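Local coordinates for mannosephosphate isomerase, putative (Archaeoglobus fulgidus, PDB 1ZX5), which probably interconverts D-mannose 6-phosphate and D-fructose 6-phosphate as a zinc-dependent isomerase of the type I mannose-6-phosphate isomerase family, at residues L89-S94 and G180-E185; F124-A129 and E161-D166. One frame throughout, in Å; residues are numbered along the deposited sequence.

Contact 1: L89-S94 and G180-E185; sequences LIDAAS and GLRVLE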
ATOM      1  N   LEU A  89       1.306  -4.834  -3.181  1.00 25.93           N
ATOM      2  CA  LEU A  89       0.220  -5.760  -3.466  1.00 25.92           C
ATOM      3  C   LEU A  89       0.215  -6.803  -2.357  1.00 26.23           C
ATOM      4  O   LEU A  89       1.285  -7.317  -1.986  1.00 25.73           O
ATOM      5  CB  LEU A  89       0.400  -6.440  -4.834  1.00 25.61           C
ATOM      6  CG  LEU A  89       0.412  -5.518  -6.060  1.00 26.80           C
ATOM      7  CD1 LEU A  89       0.732  -6.322  -7.315  1.00 26.63           C
ATOM      8  CD2 LEU A  89      -0.925  -4.786  -6.182  1.00 25.83           C
ATOM      9  N   ILE A  90      -0.976  -7.096  -1.827  1.00 26.09           N
ATOM     10  CA  ILE A  90      -1.148  -8.062  -0.724  1.00 26.29           C
ATOM     11  C   ILE A  90      -2.212  -9.083  -1.113  1.00 26.14           C
ATOM     12  O   ILE A  90      -3.327  -8.720  -1.479  1.00 26.13           O
ATOM     13  CB  ILE A  90      -1.600  -7.373   0.605  1.00 26.59           C
ATOM     14  CG1 ILE A  90      -0.638  -6.254   1.036  1.00 26.10           C
ATOM     15  CG2 ILE A  90      -1.882  -8.419   1.735  1.00 26.38           C
ATOM     16  CD1 ILE A  90       0.655  -6.720   1.615  1.00 28.23           C
ATOM     17  N   ASP A  91      -1.860 -10.359  -1.032  1.00 26.40           N
ATOM     18  CA  ASP A  91      -2.804 -11.436  -1.282  1.00 26.74           C
ATOM     19  C   ASP A  91      -3.106 -12.136   0.038  1.00 27.03           C
ATOM     20  O   ASP A  91      -2.446 -13.120   0.401  1.00 26.89           O
ATOM     21  CB  ASP A  91      -2.255 -12.423  -2.322  1.00 26.69           C
ATOM     22  CG  ASP A  91      -3.266 -13.502  -2.700  1.00 27.92           C
ATOM     23  OD1 ASP A  91      -4.477 -13.286  -2.460  1.00 27.66           O
ATOM     24  OD2 ASP A  91      -2.855 -14.570  -3.233  1.00 28.81           O
ATOM     25  N   ALA A  92      -4.077 -11.595   0.773  1.00 27.00           N
ATOM     26  CA  ALA A  92      -4.476 -12.175   2.055  1.00 27.29           C
ATOM     27  C   ALA A  92      -5.487 -13.279   1.774  1.00 27.34           C
ATOM     28  O   ALA A  92      -6.685 -13.114   1.997  1.00 27.52           O
ATOM     29  CB  ALA A  92      -5.048 -11.088   2.993  1.00 26.54           C
ATOM     30  N   ALA A  93      -4.998 -14.399   1.247  1.00 27.75           N
ATOM     31  CA  ALA A  93      -5.881 -15.446   0.747  1.00 28.57           C
ATOM     32  C   ALA A  93      -6.473 -16.251   1.909  1.00 29.41           C
ATOM     33  O   ALA A  93      -7.677 -16.449   1.971  1.00 29.54           O
ATOM     34  CB  ALA A  93      -5.151 -16.355  -0.270  1.00 27.92           C
ATOM     35  N   SER A  94      -5.614 -16.701   2.817  1.00 30.37           N
ATOM     36  CA  SER A  94      -6.031 -17.221   4.109  1.00 31.81           C
ATOM     37  C   SER A  94      -6.167 -16.042   5.047  1.00 32.12           C
ATOM     38  O   SER A  94      -5.535 -15.012   4.820  1.00 32.53           O
ATOM     39  CB  SER A  94      -4.971 -18.154   4.677  1.00 31.57           C
ATOM     40  OG  SER A  94      -4.793 -19.222   3.796  1.00 35.23           O
ATOM     41  N   GLY A 180      -9.360 -13.808   2.190  1.00 25.43           N
ATOM     42  CA  GLY A 180      -9.734 -14.014   0.798  1.00 24.62           C
ATOM     43  C   GLY A 180      -9.714 -12.704   0.030  1.00 24.65           C
ATOM     44  O   GLY A 180     -10.524 -12.495  -0.874  1.00 24.51           O
ATOM     45  N   LEU A 181      -8.777 -11.835   0.399  1.00 24.18           N
ATOM     46  CA  LEU A 181      -8.778 -10.444  -0.013  1.00 24.60           C
ATOM     47  C   LEU A 181      -7.512 -10.068  -0.774  1.00 24.96           C
ATOM     48  O   LEU A 181      -6.397 -10.260  -0.267  1.00 24.90           O
ATOM     49  CB  LEU A 181      -8.923  -9.542   1.219  1.00 24.47           C
ATOM     50  CG  LEU A 181      -9.358  -8.096   0.984  1.00 24.18           C
ATOM     51  CD1 LEU A 181     -10.835  -8.017   0.581  1.00 22.07           C
ATOM     52  CD2 LEU A 181      -9.074  -7.268   2.238  1.00 24.26           C
ATOM     53  N   ARG A 182      -7.703  -9.535  -1.984  1.00 25.01           N
ATOM     54  CA  ARG A 182      -6.613  -9.044  -2.827  1.00 25.75           C
ATOM     55  C   ARG A 182      -6.638  -7.528  -2.778  1.00 26.49           C
ATOM     56  O   ARG A 182      -7.666  -6.912  -3.042  1.00 25.80           O
ATOM     57  CB  ARG A 182      -6.800  -9.499  -4.271  1.00 25.49           C
ATOM     58  CG  ARG A 182      -6.832 -11.004  -4.430  1.00 25.74           C
ATOM     59  CD  ARG A 182      -7.363 -11.377  -5.783  1.00 24.20           C
ATOM     60  NE  ARG A 182      -7.330 -12.819  -5.971  1.00 26.92           N
ATOM     61  CZ  ARG A 182      -7.727 -13.440  -7.084  1.00 28.92           C
ATOM     62  NH1 ARG A 182      -8.201 -12.748  -8.113  1.00 27.23           N
ATOM     63  NH2 ARG A 182      -7.653 -14.758  -7.169  1.00 27.57           N
ATOM     64  N   VAL A 183      -5.500  -6.926  -2.454  1.00 27.42           N
ATOM     65  CA  VAL A 183      -5.507  -5.510  -2.089  1.00 28.52           C
ATOM     66  C   VAL A 183      -4.179  -4.823  -2.442  1.00 28.96           C
ATOM     67  O   VAL A 183      -3.093  -5.437  -2.398  1.00 29.73           O
ATOM     68  CB  VAL A 183      -5.967  -5.325  -0.571  1.00 28.87           C
ATOM     69  CG1 VAL A 183      -5.271  -6.296   0.341  1.00 29.19           C
ATOM     70  CG2 VAL A 183      -5.784  -3.893  -0.062  1.00 30.00           C
ATOM     71  N   LEU A 184      -4.292  -3.570  -2.871  1.00 28.88           N
ATOM     72  CA  LEU A 184      -3.162  -2.675  -2.995  1.00 28.30           C
ATOM     73  C   LEU A 184      -3.127  -1.835  -1.723  1.00 27.91           C
ATOM     74  O   LEU A 184      -4.106  -1.146  -1.411  1.00 27.64           O
ATOM     75  CB  LEU A 184      -3.366  -1.783  -4.223  1.00 28.91           C
ATOM     76  CG  LEU A 184      -2.359  -0.654  -4.503  1.00 30.14           C
ATOM     77  CD1 LEU A 184      -0.968  -1.226  -4.766  1.00 32.08           C
ATOM     78  CD2 LEU A 184      -2.806   0.175  -5.684  1.00 29.38           C
ATOM     79  N   GLU A 185      -2.010  -1.873  -0.995  0.50 27.31           N
ATOM     80  CA  GLU A 185      -1.876  -1.117   0.260  0.50 27.05           C
ATOM     81  C   GLU A 185      -0.775  -0.058   0.170  0.50 27.31           C
ATOM     82  O   GLU A 185       0.414  -0.386   0.087  0.50 27.54           O
ATOM     83  CB  GLU A 185      -1.649  -2.065   1.471  0.50 26.92           C
ATOM     84  CG  GLU A 185      -2.796  -3.058   1.686  0.50 25.49           C
ATOM     85  CD  GLU A 185      -2.701  -3.919   2.949  0.50 26.39           C
ATOM     86  OE1 GLU A 185      -1.906  -3.610   3.870  0.50 23.91           O
ATOM     87  OE2 GLU A 185      -3.457  -4.916   3.015  0.50 22.69           O
TER
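Ile90 and Val183 form a hydrogen-bonded antiparallel pair, with Ile90 N to Val183 O at 2.7 Å and Val183 N to Ile90 O at 3.0 Å. The short strands 89-92 and 181-185 run antiparallel, 157° between their N-to-C directions, with axes 4.8 Å apart at closest. Ala92 and Leu181 make the next such pair, with both bonds at 2.9 Å, Ala92 N to Leu181 O and Leu181 N to Ala92 O; the N-H of Leu181 comes from above the carbonyl plane of Ala92. Beyond it the pairing slips: Gly180 and Leu181 both face Ala92 in a G1 beta bulge, with Gly180 at positive phi (60°), and Gly180 N makes a weak bond to Ala93 O. Ala92 itself is the centre of an inverse gamma turn.

Ile90 and Val183 point to the same face of the sheet, where CB of Ile90 meets CG1 of Val183 at 3.8 Å. That methyl sits between the backbone N and carbonyl carbon of its own residue (chi1 46°), which sets it against the carbonyl O and CB of Ile90. Glu185 passes roughly perpendicular to Ile90, its carboxylate end beside CG1, but it has two conformers, so this touch is less certain. The other face carries Leu89, Leu184, Asp91 and Arg182. CD2 of Leu89 meets CD1 of Leu184 at 3.8 Å, next to Leu28 and Phe124. Asp91 and Arg182 run alongside each other in one direction, with OD1 against the aliphatic CG of Arg182; OD2 accepts a bond from Gly22 N.

Asp91 OD1 lies 4.5 Å from Arg182 NE, beyond a salt bridge, so the two charges probably attract only at longer range. The strands are held mainly by the four backbone bonds of the two hydrogen-bonded pairs, with the branches of Ile90, Val183, Leu89 and Leu184 packed beside them.

Contact 2: F124-A129 and E161-D166; sequences FNKGKA and ETTPYD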
ATOM      1  N   PHE A 124      -9.347  -5.473  -4.705  1.00 25.62           N
ATOM      2  CA  PHE A 124      -9.538  -5.877  -6.097  1.00 25.15           C
ATOM      3  C   PHE A 124     -10.598  -6.937  -6.311  1.00 25.19           C
ATOM      4  O   PHE A 124     -10.918  -7.255  -7.444  1.00 26.01           O
ATOM      5  CB  PHE A 124      -8.211  -6.339  -6.722  1.00 24.91           C
ATOM      6  CG  PHE A 124      -7.202  -5.237  -6.852  1.00 23.81           C
ATOM      7  CD1 PHE A 124      -7.463  -4.126  -7.659  1.00 24.50           C
ATOM      8  CD2 PHE A 124      -6.018  -5.284  -6.141  1.00 23.36           C
ATOM      9  CE1 PHE A 124      -6.550  -3.082  -7.764  1.00 23.94           C
ATOM     10  CE2 PHE A 124      -5.085  -4.259  -6.253  1.00 25.25           C
ATOM     11  CZ  PHE A 124      -5.351  -3.154  -7.072  1.00 24.51           C
ATOM     12  N   ASN A 125     -11.148  -7.490  -5.237  1.00 24.74           N
ATOM     13  CA  ASN A 125     -12.027  -8.640  -5.383  1.00 24.37           C
ATOM     14  C   ASN A 125     -13.131  -8.613  -4.337  1.00 24.52           C
ATOM     15  O   ASN A 125     -13.262  -7.643  -3.593  1.00 24.32           O
ATOM     16  CB  ASN A 125     -11.212  -9.954  -5.326  1.00 23.69           C
ATOM     17  CG  ASN A 125     -10.700 -10.278  -3.921  1.00 23.53           C
ATOM     18  OD1 ASN A 125     -10.397  -9.381  -3.127  1.00 21.88           O
ATOM     19  ND2 ASN A 125     -10.612 -11.568  -3.609  1.00 22.38           N
ATOM     20  N   LYS A 126     -13.913  -9.685  -4.287  1.00 25.15           N
ATOM     21  CA  LYS A 126     -14.919  -9.846  -3.253  1.00 26.36           C
ATOM     22  C   LYS A 126     -14.380 -10.763  -2.159  1.00 26.35           C
ATOM     23  O   LYS A 126     -14.261 -11.981  -2.326  1.00 26.48           O
ATOM     24  CB  LYS A 126     -16.253 -10.313  -3.851  1.00 26.15           C
ATOM     25  CG  LYS A 126     -16.602  -9.491  -5.122  1.00 30.35           C
ATOM     26  CD  LYS A 126     -18.097  -9.322  -5.430  1.00 34.30           C
ATOM     27  CE  LYS A 126     -18.680 -10.537  -6.093  1.00 37.35           C
ATOM     28  NZ  LYS A 126     -20.185 -10.465  -6.098  1.00 40.40           N
ATOM     29  N   GLY A 127     -14.014 -10.145  -1.046  1.00 26.43           N
ATOM     30  CA  GLY A 127     -13.403 -10.853   0.067  1.00 26.98           C
ATOM     31  C   GLY A 127     -13.917 -10.212   1.329  1.00 27.47           C
ATOM     32  O   GLY A 127     -14.962  -9.561   1.309  1.00 27.06           O
ATOM     33  N   LYS A 128     -13.177 -10.381   2.420  1.00 27.75           N
ATOM     34  CA  LYS A 128     -13.565  -9.794   3.696  1.00 28.57           C
ATOM     35  C   LYS A 128     -12.454  -8.936   4.283  1.00 28.41           C
ATOM     36  O   LYS A 128     -11.330  -9.406   4.481  1.00 28.57           O
ATOM     37  CB  LYS A 128     -13.969 -10.886   4.684  1.00 28.51           C
ATOM     38  CG  LYS A 128     -15.397 -11.348   4.520  1.00 31.70           C
ATOM     39  CD  LYS A 128     -15.590 -12.769   5.020  1.00 36.87           C
ATOM     40  CE  LYS A 128     -17.072 -13.080   5.135  1.00 41.69           C
ATOM     41  NZ  LYS A 128     -17.430 -14.475   4.691  1.00 44.97           N
ATOM     42  N   ALA A 129     -12.780  -7.674   4.535  1.00 28.05           N
ATOM     43  CA  ALA A 129     -11.902  -6.767   5.246  1.00 28.11           C
ATOM     44  C   ALA A 129     -12.460  -6.561   6.656  1.00 28.12           C
ATOM     45  O   ALA A 129     -13.676  -6.483   6.849  1.00 27.79           O
ATOM     46  CB  ALA A 129     -11.798  -5.440   4.505  1.00 28.05           C
ATOM     47  N   GLU A 161     -17.848  -7.045   3.587  1.00 29.68           N
ATOM     48  CA  GLU A 161     -17.855  -7.869   2.390  1.00 29.87           C
ATOM     49  C   GLU A 161     -17.620  -6.932   1.231  1.00 28.56           C
ATOM     50  O   GLU A 161     -18.455  -6.097   0.931  1.00 28.65           O
ATOM     51  CB  GLU A 161     -19.179  -8.637   2.265  1.00 30.56           C
ATOM     52  CG  GLU A 161     -19.086  -9.978   2.985  1.00 35.41           C
ATOM     53  CD  GLU A 161     -20.361 -10.408   3.659  1.00 42.11           C
ATOM     54  OE1 GLU A 161     -21.424 -10.467   2.984  1.00 44.52           O
ATOM     55  OE2 GLU A 161     -20.290 -10.721   4.873  1.00 45.72           O
ATOM     56  N   THR A 162     -16.458  -7.056   0.604  1.00 27.19           N
ATOM     57  CA  THR A 162     -16.023  -6.082  -0.385  1.00 25.65           C
ATOM     58  C   THR A 162     -16.528  -6.385  -1.792  1.00 25.49           C
ATOM     59  O   THR A 162     -16.978  -7.497  -2.084  1.00 25.34           O
ATOM     60  CB  THR A 162     -14.485  -5.960  -0.397  1.00 25.33           C
ATOM     61  OG1 THR A 162     -13.901  -7.176  -0.885  1.00 24.59           O
ATOM     62  CG2 THR A 162     -13.950  -5.670   1.011  1.00 23.84           C
ATOM     63  N   THR A 163     -16.483  -5.360  -2.641  1.00 25.01           N
ATOM     64  CA  THR A 163     -16.554  -5.508  -4.093  1.00 24.29           C
ATOM     65  C   THR A 163     -15.297  -4.831  -4.621  1.00 24.16           C
ATOM     66  O   THR A 163     -14.707  -4.011  -3.907  1.00 23.84           O
ATOM     67  CB  THR A 163     -17.821  -4.842  -4.704  1.00 24.36           C
ATOM     68  OG1 THR A 163     -17.872  -3.462  -4.320  1.00 23.75           O
ATOM     69  CG2 THR A 163     -19.105  -5.558  -4.246  1.00 22.80           C
ATOM     70  N   PRO A 164     -14.862  -5.179  -5.855  1.00 23.83           N
ATOM     71  CA  PRO A 164     -13.655  -4.562  -6.392  1.00 23.29           C
ATOM     72  C   PRO A 164     -13.660  -3.037  -6.260  1.00 23.78           C
ATOM     73  O   PRO A 164     -14.693  -2.383  -6.510  1.00 23.93           O
ATOM     74  CB  PRO A 164     -13.696  -4.960  -7.871  1.00 23.19           C
ATOM     75  CG  PRO A 164     -14.404  -6.267  -7.873  1.00 23.50           C
ATOM     76  CD  PRO A 164     -15.443  -6.163  -6.794  1.00 23.38           C
ATOM     77  N   TYR A 165     -12.503  -2.493  -5.889  1.00 23.50           N
ATOM     78  CA  TYR A 165     -12.239  -1.056  -5.838  1.00 24.25           C
ATOM     79  C   TYR A 165     -12.846  -0.322  -4.637  1.00 24.65           C
ATOM     80  O   TYR A 165     -12.752   0.904  -4.558  1.00 25.15           O
ATOM     81  CB  TYR A 165     -12.526  -0.359  -7.195  1.00 24.63           C
ATOM     82  CG  TYR A 165     -11.773  -1.033  -8.319  1.00 24.90           C
ATOM     83  CD1 TYR A 165     -10.373  -0.981  -8.369  1.00 24.93           C
ATOM     84  CD2 TYR A 165     -12.450  -1.775  -9.302  1.00 25.10           C
ATOM     85  CE1 TYR A 165      -9.655  -1.642  -9.386  1.00 25.34           C
ATOM     86  CE2 TYR A 165     -11.748  -2.443 -10.312  1.00 24.48           C
ATOM     87  CZ  TYR A 165     -10.351  -2.368 -10.345  1.00 25.97           C
ATOM     88  OH  TYR A 165      -9.646  -3.009 -11.338  1.00 27.03           O
ATOM     89  N   ASP A 166     -13.451  -1.064  -3.705  1.00 24.05           N
ATOM     90  CA  ASP A 166     -13.716  -0.518  -2.380  1.00 24.50           C
ATOM     91  C   ASP A 166     -12.390  -0.075  -1.802  1.00 24.96           C
ATOM     92  O   ASP A 166     -11.342  -0.681  -2.106  1.00 25.26           O
ATOM     93  CB  ASP A 166     -14.321  -1.570  -1.443  1.00 24.30           C
ATOM     94  CG  ASP A 166     -15.774  -1.831  -1.724  1.00 24.18           C
ATOM     95  OD1 ASP A 166     -16.395  -1.071  -2.509  1.00 25.12           O
ATOM     96  OD2 ASP A 166     -16.302  -2.810  -1.168  1.00 24.47           O
TER
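Thr162 places its hydroxyl between two backbone groups of the facing segment. OG1 donates to Asn125 O at 2.8 Å, the donor tilted from the carbonyl plane, and accepts from Gly127 N at 3.0 Å in a nearly straight bond. With chi1 at 68°, OG1 lies between the backbone N and carbonyl carbon of its own residue, while CG2 stands anti to the carbonyl carbon, 4.1 Å from CB of Ala129. Thr162 N adds a bond to Gly127 O. A valine here would probably leave Asn125 O and Gly127 N without their shared partner.

Lys126 sets its CA and CB against the oxygen of Thr162, CA 3.3 Å from Thr162 O in a CA-H...O contact, and its CG meets CD of Pro164. The Pro164 ring turns CB and CG to Phe124 O. Asp166 N to Thr163 O closes a type II turn around Pro164 and Tyr165, and Thr163 N bonds Asp166 OD2 from above the carboxylate plane. Lys222 NZ bonds Thr163 OG1 and Pro164 O and makes a salt bridge with Asp166 OD1. Phe124 and Tyr165 meet obliquely, planes at 88°, with Tyr165 CE1 3.7 Å from Phe124 CD1, at the phenylalanine edge; Tyr165 OH bonds Glu256.

Lys128 and Glu161 form a non-hydrogen-bonded antiparallel pair. The protein belongs to the cupin clan, whose beta-sandwich packs antiparallel sheets, and both segments cross between two such sheets.

How the contacts relate
Contacts 1 and 2 lie side by side, centres about 10 Å apart, and 180-185 is the member of contact 1 that meets 124-129. Phe124 N bonds Arg182 O at 2.8 Å, and the Asn125 amide bridges the bulge of contact 1, ND2 to Gly180 O at 2.9 Å and OD1 to Arg182 N. The CD1 methyl of Leu181 packs on the Thr162 hydroxyl, OG1 at 3.5 Å. The fructofuranose pocket is related to them along the chain: Pro95, Thr96 and Gln97 directly follow 89-94, whereas Asp150 to Lys154 lie between the two segments of contact 2.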